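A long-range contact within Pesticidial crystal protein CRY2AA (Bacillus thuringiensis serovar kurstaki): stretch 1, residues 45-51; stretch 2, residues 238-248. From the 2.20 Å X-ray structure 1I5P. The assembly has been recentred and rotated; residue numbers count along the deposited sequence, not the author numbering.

Stretch 1 45-51: DHSLYVA
Stretch 2, residues 238-248: LHDMLEFRTYM

An irregular segment, residues 45-51, packs against one side of a helix, residues 238-248, through one side-chain hydrogen bond, a buried leucine and the edge of a tyrosine ring, burying 343 Å² in all. Stretch 2 is helical throughout, with i to i+4 bonds such as Tyr-247 N to Glu-243 O (2.8 Å), and His-239, Glu-243, Thr-246 and Tyr-247 supply its contacts. Stretch 1 is extended at His-46 (phi/psi -78/92) and Ser-47 (-88/161), turns through Leu-48 (-102/39) and Tyr-49, whose positive phi (74/16) is unusual for a residue with a side chain, and extends again at Val-50 (-77/131). The stretches are closest in register at Val-50 and Tyr-247, whose CA atoms lie 6.3 Å apart.

His-46 (chi1 t, chi2 52°) points toward the helix and donates from NE2 to OE2 of Glu-243 at 2.7 Å, with an N-H...O angle of 161°; the acceptor lies near the imidazole plane, where a ring N-H points. Glu-243 reaches it with chi1 m and chi2 at -141°, between wells. Leu-48 (m, p), the residue most covered by the helix, also points toward it, placing CD2 3.5 Å from both Glu-243 CB and Thr-246 CG2.

The CA-to-CB bond of Tyr-247 (chi1 t, chi2 96°) is sideways to the loop, but the end of its side chain comes nearer. Its ring edge meets two carbonyls: CD1 is 3.1 Å from Leu-48 O and CE1 is 3.5 Å from Tyr-49 O. Val-50 (chi1 t) adds an apolar contact, CG2 to Tyr-247 CD1 at 3.6 Å. Beyond the ring, a water accepts from Ala-51 N at 2.9 Å and hydrogen-bonds Tyr-247 OH at 2.8 Å, bridging the stretches. The CA-to-CB bond of Tyr-49 (chi1 m, chi2 92°) is sideways and the end of its side chain leads away, though CB stays 4.2 Å from Tyr-247 CE1.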

ATOM      1  N   ASP A  45       4.764   7.621  17.658  1.00 15.51           N
ATOM      2  CA  ASP A  45       5.403   6.578  16.881  1.00 16.94           C
ATOM      3  C   ASP A  45       6.475   7.012  15.913  1.00 17.95           C
ATOM      4  O   ASP A  45       6.760   8.200  15.749  1.00 16.96           O
ATOM      5  CB  ASP A  45       4.349   5.760  16.141  1.00 18.57           C
ATOM      6  CG  ASP A  45       3.456   4.981  17.086  1.00 22.93           C
ATOM      7  OD1 ASP A  45       3.967   4.492  18.111  1.00 25.73           O
ATOM      8  OD2 ASP A  45       2.250   4.854  16.799  1.00 24.58           O
ATOM      9  N   HIS A  46       7.086   6.014  15.291  1.00 16.70           N
ATOM     10  CA  HIS A  46       8.130   6.258  14.332  1.00 17.00           C
ATOM     11  C   HIS A  46       7.506   6.695  13.022  1.00 16.68           C
ATOM     12  O   HIS A  46       7.122   5.867  12.199  1.00 17.12           O
ATOM     13  CB  HIS A  46       8.966   4.994  14.117  1.00 15.92           C
ATOM     14  CG  HIS A  46      10.027   5.147  13.073  1.00 14.60           C
ATOM     15  ND1 HIS A  46      10.943   6.175  13.086  1.00 12.69           N
ATOM     16  CD2 HIS A  46      10.309   4.406  11.973  1.00 15.17           C
ATOM     17  CE1 HIS A  46      11.741   6.066  12.039  1.00 14.78           C
ATOM     18  NE2 HIS A  46      11.378   5.001  11.347  1.00 13.36           N
ATOM     19  N   SER A  47       7.365   8.003  12.851  1.00 16.37           N
ATOM     20  CA  SER A  47       6.839   8.536  11.610  1.00 18.84           C
ATOM     21  C   SER A  47       8.127   8.661  10.820  1.00 20.62           C
ATOM     22  O   SER A  47       9.206   8.648  11.399  1.00 26.60           O
ATOM     23  CB  SER A  47       6.216   9.915  11.827  1.00 16.48           C
ATOM     24  OG  SER A  47       7.204  10.874  12.178  1.00 15.39           O
ATOM     25  N   LEU A  48       8.059   8.759   9.508  1.00 23.15           N
ATOM     26  CA  LEU A  48       9.314   8.887   8.768  1.00 23.25           C
ATOM     27  C   LEU A  48       9.438  10.349   8.404  1.00 17.85           C
ATOM     28  O   LEU A  48       9.878  10.675   7.314  1.00 16.21           O
ATOM     29  CB  LEU A  48       9.265   8.043   7.496  1.00 22.93           C
ATOM     30  CG  LEU A  48       9.482   6.542   7.634  1.00 24.49           C
ATOM     31  CD1 LEU A  48       8.415   5.916   8.536  1.00 21.43           C
ATOM     32  CD2 LEU A  48       9.459   5.940   6.241  1.00 22.53           C
ATOM     33  N   TYR A  49       9.046  11.212   9.338  1.00 16.98           N
ATOM     34  CA  TYR A  49       9.021  12.655   9.124  1.00 15.89           C
ATOM     35  C   TYR A  49       7.825  12.877   8.208  1.00 14.64           C
ATOM     36  O   TYR A  49       7.668  13.922   7.582  1.00 13.23           O
ATOM     37  CB  TYR A  49      10.319  13.162   8.477  1.00 15.09           C
ATOM     38  CG  TYR A  49      11.388  13.487   9.497  1.00 16.40           C
ATOM     39  CD1 TYR A  49      12.330  12.535   9.879  1.00 19.04           C
ATOM     40  CD2 TYR A  49      11.400  14.722  10.143  1.00 17.34           C
ATOM     41  CE1 TYR A  49      13.257  12.802  10.886  1.00 22.53           C
ATOM     42  CE2 TYR A  49      12.319  14.997  11.153  1.00 21.37           C
ATOM     43  CZ  TYR A  49      13.240  14.038  11.522  1.00 22.68           C
ATOM     44  OH  TYR A  49      14.125  14.311  12.544  1.00 23.69           O
ATOM     45  N   VAL A  50       6.981  11.853   8.141  1.00 13.89           N
ATOM     46  CA  VAL A  50       5.773  11.905   7.331  1.00 14.30           C
ATOM     47  C   VAL A  50       4.747  12.750   8.075  1.00 14.25           C
ATOM     48  O   VAL A  50       4.520  12.559   9.267  1.00 14.00           O
ATOM     49  CB  VAL A  50       5.168  10.490   7.103  1.00 13.94           C
ATOM     50  CG1 VAL A  50       3.804  10.605   6.414  1.00 14.91           C
ATOM     51  CG2 VAL A  50       6.108   9.649   6.260  1.00 10.30           C
ATOM     52  N   ALA A  51       4.146  13.699   7.367  1.00 15.06           N
ATOM     53  CA  ALA A  51       3.129  14.563   7.950  1.00 13.38           C
ATOM     54  C   ALA A  51       1.855  13.736   8.064  1.00 13.25           C
ATOM     55  O   ALA A  51       1.356  13.219   7.066  1.00 13.59           O
ATOM     56  CB  ALA A  51       2.897  15.769   7.052  1.00 11.79           C
ATOM     57  N   LEU A 238      19.270  -1.241   3.550  1.00 14.23           N
ATOM     58  CA  LEU A 238      17.874  -1.659   3.429  1.00 12.30           C
ATOM     59  C   LEU A 238      16.897  -0.742   4.148  1.00 11.35           C
ATOM     60  O   LEU A 238      15.910  -0.288   3.563  1.00 11.48           O
ATOM     61  CB  LEU A 238      17.694  -3.088   3.953  1.00  9.44           C
ATOM     62  CG  LEU A 238      16.308  -3.684   3.709  1.00  9.07           C
ATOM     63  CD1 LEU A 238      16.017  -3.673   2.216  1.00  9.36           C
ATOM     64  CD2 LEU A 238      16.236  -5.106   4.255  1.00  7.50           C
ATOM     65  N   HIS A 239      17.175  -0.473   5.418  1.00 11.01           N
ATOM     66  CA  HIS A 239      16.305   0.380   6.207  1.00 13.18           C
ATOM     67  C   HIS A 239      15.979   1.683   5.474  1.00 14.30           C
ATOM     68  O   HIS A 239      14.816   2.081   5.380  1.00 14.17           O
ATOM     69  CB  HIS A 239      16.951   0.697   7.553  1.00 12.97           C
ATOM     70  CG  HIS A 239      16.181   1.689   8.363  1.00 16.83           C
ATOM     71  ND1 HIS A 239      15.017   1.368   9.026  1.00 13.52           N
ATOM     72  CD2 HIS A 239      16.367   3.017   8.552  1.00 16.09           C
ATOM     73  CE1 HIS A 239      14.517   2.454   9.586  1.00 14.10           C
ATOM     74  NE2 HIS A 239      15.318   3.469   9.312  1.00 15.41           N
ATOM     75  N   ASP A 240      17.008   2.341   4.947  1.00 15.15           N
ATOM     76  CA  ASP A 240      16.822   3.607   4.240  1.00 15.26           C
ATOM     77  C   ASP A 240      16.114   3.470   2.899  1.00 13.22           C
ATOM     78  O   ASP A 240      15.347   4.343   2.505  1.00 11.99           O
ATOM     79  CB  ASP A 240      18.171   4.301   4.060  1.00 19.65           C
ATOM     80  CG  ASP A 240      18.718   4.845   5.365  1.00 24.11           C
ATOM     81  OD1 ASP A 240      19.959   4.865   5.532  1.00 29.69           O
ATOM     82  OD2 ASP A 240      17.904   5.259   6.219  1.00 24.72           O
ATOM     83  N   MET A 241      16.366   2.376   2.193  1.00 11.37           N
ATOM     84  CA  MET A 241      15.703   2.164   0.916  1.00 12.10           C
ATOM     85  C   MET A 241      14.202   2.008   1.145  1.00 11.23           C
ATOM     86  O   MET A 241      13.393   2.616   0.447  1.00 11.78           O
ATOM     87  CB  MET A 241      16.254   0.917   0.220  1.00 11.34           C
ATOM     88  CG  MET A 241      15.496   0.548  -1.044  1.00 12.24           C
ATOM     89  SD  MET A 241      16.276  -0.781  -1.942  1.00 16.72           S
ATOM     90  CE  MET A 241      17.420   0.143  -2.940  1.00 15.36           C
ATOM     91  N   LEU A 242      13.834   1.193   2.128  1.00 11.11           N
ATOM     92  CA  LEU A 242      12.423   0.972   2.430  1.00 12.57           C
ATOM     93  C   LEU A 242      11.720   2.241   2.916  1.00 13.86           C
ATOM     94  O   LEU A 242      10.573   2.506   2.540  1.00 15.88           O
ATOM     95  CB  LEU A 242      12.274  -0.146   3.470  1.00  8.35           C
ATOM     96  CG  LEU A 242      12.837  -1.499   3.034  1.00  9.06           C
ATOM     97  CD1 LEU A 242      12.500  -2.572   4.075  1.00  9.90           C
ATOM     98  CD2 LEU A 242      12.255  -1.874   1.670  1.00  9.51           C
ATOM     99  N   GLU A 243      12.396   3.027   3.750  1.00 12.15           N
ATOM    100  CA  GLU A 243      11.794   4.257   4.260  1.00 12.36           C
ATOM    101  C   GLU A 243      11.608   5.284   3.150  1.00 13.40           C
ATOM    102  O   GLU A 243      10.645   6.053   3.159  1.00 14.23           O
ATOM    103  CB  GLU A 243      12.653   4.866   5.367  1.00 11.95           C
ATOM    104  CG  GLU A 243      12.783   4.012   6.611  1.00 14.17           C
ATOM    105  CD  GLU A 243      12.744   4.836   7.883  1.00 15.27           C
ATOM    106  OE1 GLU A 243      13.352   5.926   7.910  1.00 17.05           O
ATOM    107  OE2 GLU A 243      12.107   4.393   8.859  1.00 13.13           O
ATOM    108  N   PHE A 244      12.538   5.310   2.204  1.00 12.54           N
ATOM    109  CA  PHE A 244      12.421   6.237   1.096  1.00 10.86           C
ATOM    110  C   PHE A 244      11.129   5.900   0.361  1.00 10.32           C
ATOM    111  O   PHE A 244      10.366   6.787  -0.013  1.00  8.80           O
ATOM    112  CB  PHE A 244      13.605   6.091   0.137  1.00 13.50           C
ATOM    113  CG  PHE A 244      13.515   6.980  -1.078  1.00 13.08           C
ATOM    114  CD1 PHE A 244      13.786   8.340  -0.985  1.00 15.92           C
ATOM    115  CD2 PHE A 244      13.137   6.457  -2.311  1.00 15.01           C
ATOM    116  CE1 PHE A 244      13.690   9.169  -2.101  1.00 16.75           C
ATOM    117  CE2 PHE A 244      13.035   7.277  -3.437  1.00 15.73           C
ATOM    118  CZ  PHE A 244      13.310   8.637  -3.331  1.00 17.55           C
ATOM    119  N   ARG A 245      10.892   4.605   0.157  1.00  9.46           N
ATOM    120  CA  ARG A 245       9.692   4.144  -0.538  1.00 11.37           C
ATOM    121  C   ARG A 245       8.442   4.447   0.278  1.00 11.15           C
ATOM    122  O   ARG A 245       7.455   4.958  -0.247  1.00 11.70           O
ATOM    123  CB  ARG A 245       9.766   2.636  -0.807  1.00 12.25           C
ATOM    124  CG  ARG A 245       8.474   2.046  -1.373  1.00 10.91           C
ATOM    125  CD  ARG A 245       8.621   0.563  -1.670  1.00 13.56           C
ATOM    126  NE  ARG A 245       7.368  -0.021  -2.140  1.00 14.22           N
ATOM    127  CZ  ARG A 245       6.287  -0.188  -1.383  1.00 16.76           C
ATOM    128  NH1 ARG A 245       6.293   0.179  -0.108  1.00 14.44           N
ATOM    129  NH2 ARG A 245       5.191  -0.716  -1.908  1.00 15.63           N
ATOM    130  N   THR A 246       8.496   4.121   1.564  1.00 10.70           N
ATOM    131  CA  THR A 246       7.370   4.359   2.451  1.00 10.51           C
ATOM    132  C   THR A 246       6.986   5.826   2.451  1.00 10.80           C
ATOM    133  O   THR A 246       5.810   6.169   2.300  1.00 10.20           O
ATOM    134  CB  THR A 246       7.698   3.927   3.888  1.00 10.25           C
ATOM    135  OG1 THR A 246       7.755   2.496   3.943  1.00  9.12           O
ATOM    136  CG2 THR A 246       6.648   4.437   4.862  1.00  5.54           C
ATOM    137  N   TYR A 247       7.985   6.689   2.610  1.00 11.56           N
ATOM    138  CA  TYR A 247       7.748   8.120   2.634  1.00 11.52           C
ATOM    139  C   TYR A 247       7.001   8.567   1.376  1.00 11.24           C
ATOM    140  O   TYR A 247       5.990   9.263   1.461  1.00 12.27           O
ATOM    141  CB  TYR A 247       9.072   8.887   2.747  1.00  9.79           C
ATOM    142  CG  TYR A 247       8.869  10.345   3.085  1.00 11.14           C
ATOM    143  CD1 TYR A 247       8.951  10.798   4.406  1.00 11.85           C
ATOM    144  CD2 TYR A 247       8.519  11.262   2.094  1.00 11.63           C
ATOM    145  CE1 TYR A 247       8.683  12.132   4.728  1.00 10.93           C
ATOM    146  CE2 TYR A 247       8.246  12.591   2.406  1.00 13.16           C
ATOM    147  CZ  TYR A 247       8.328  13.017   3.721  1.00 14.30           C
ATOM    148  OH  TYR A 247       8.018  14.327   4.027  1.00 19.28           O
ATOM    149  N   MET A 248       7.494   8.162   0.208  1.00 10.60           N
ATOM    150  CA  MET A 248       6.860   8.534  -1.058  1.00 11.23           C
ATOM    151  C   MET A 248       5.519   7.839  -1.302  1.00 11.60           C
ATOM    152  O   MET A 248       4.618   8.411  -1.918  1.00 11.39           O
ATOM    153  CB  MET A 248       7.812   8.254  -2.224  1.00  8.33           C
ATOM    154  CG  MET A 248       9.030   9.183  -2.268  1.00 16.18           C
ATOM    155  SD  MET A 248       8.568  10.933  -2.422  1.00 16.10           S
ATOM    156  CE  MET A 248       9.981  11.758  -1.632  1.00 18.47           C
TER
HETATM  157  O   HOH W   1       5.271  14.262   4.718  1.00  8.44           O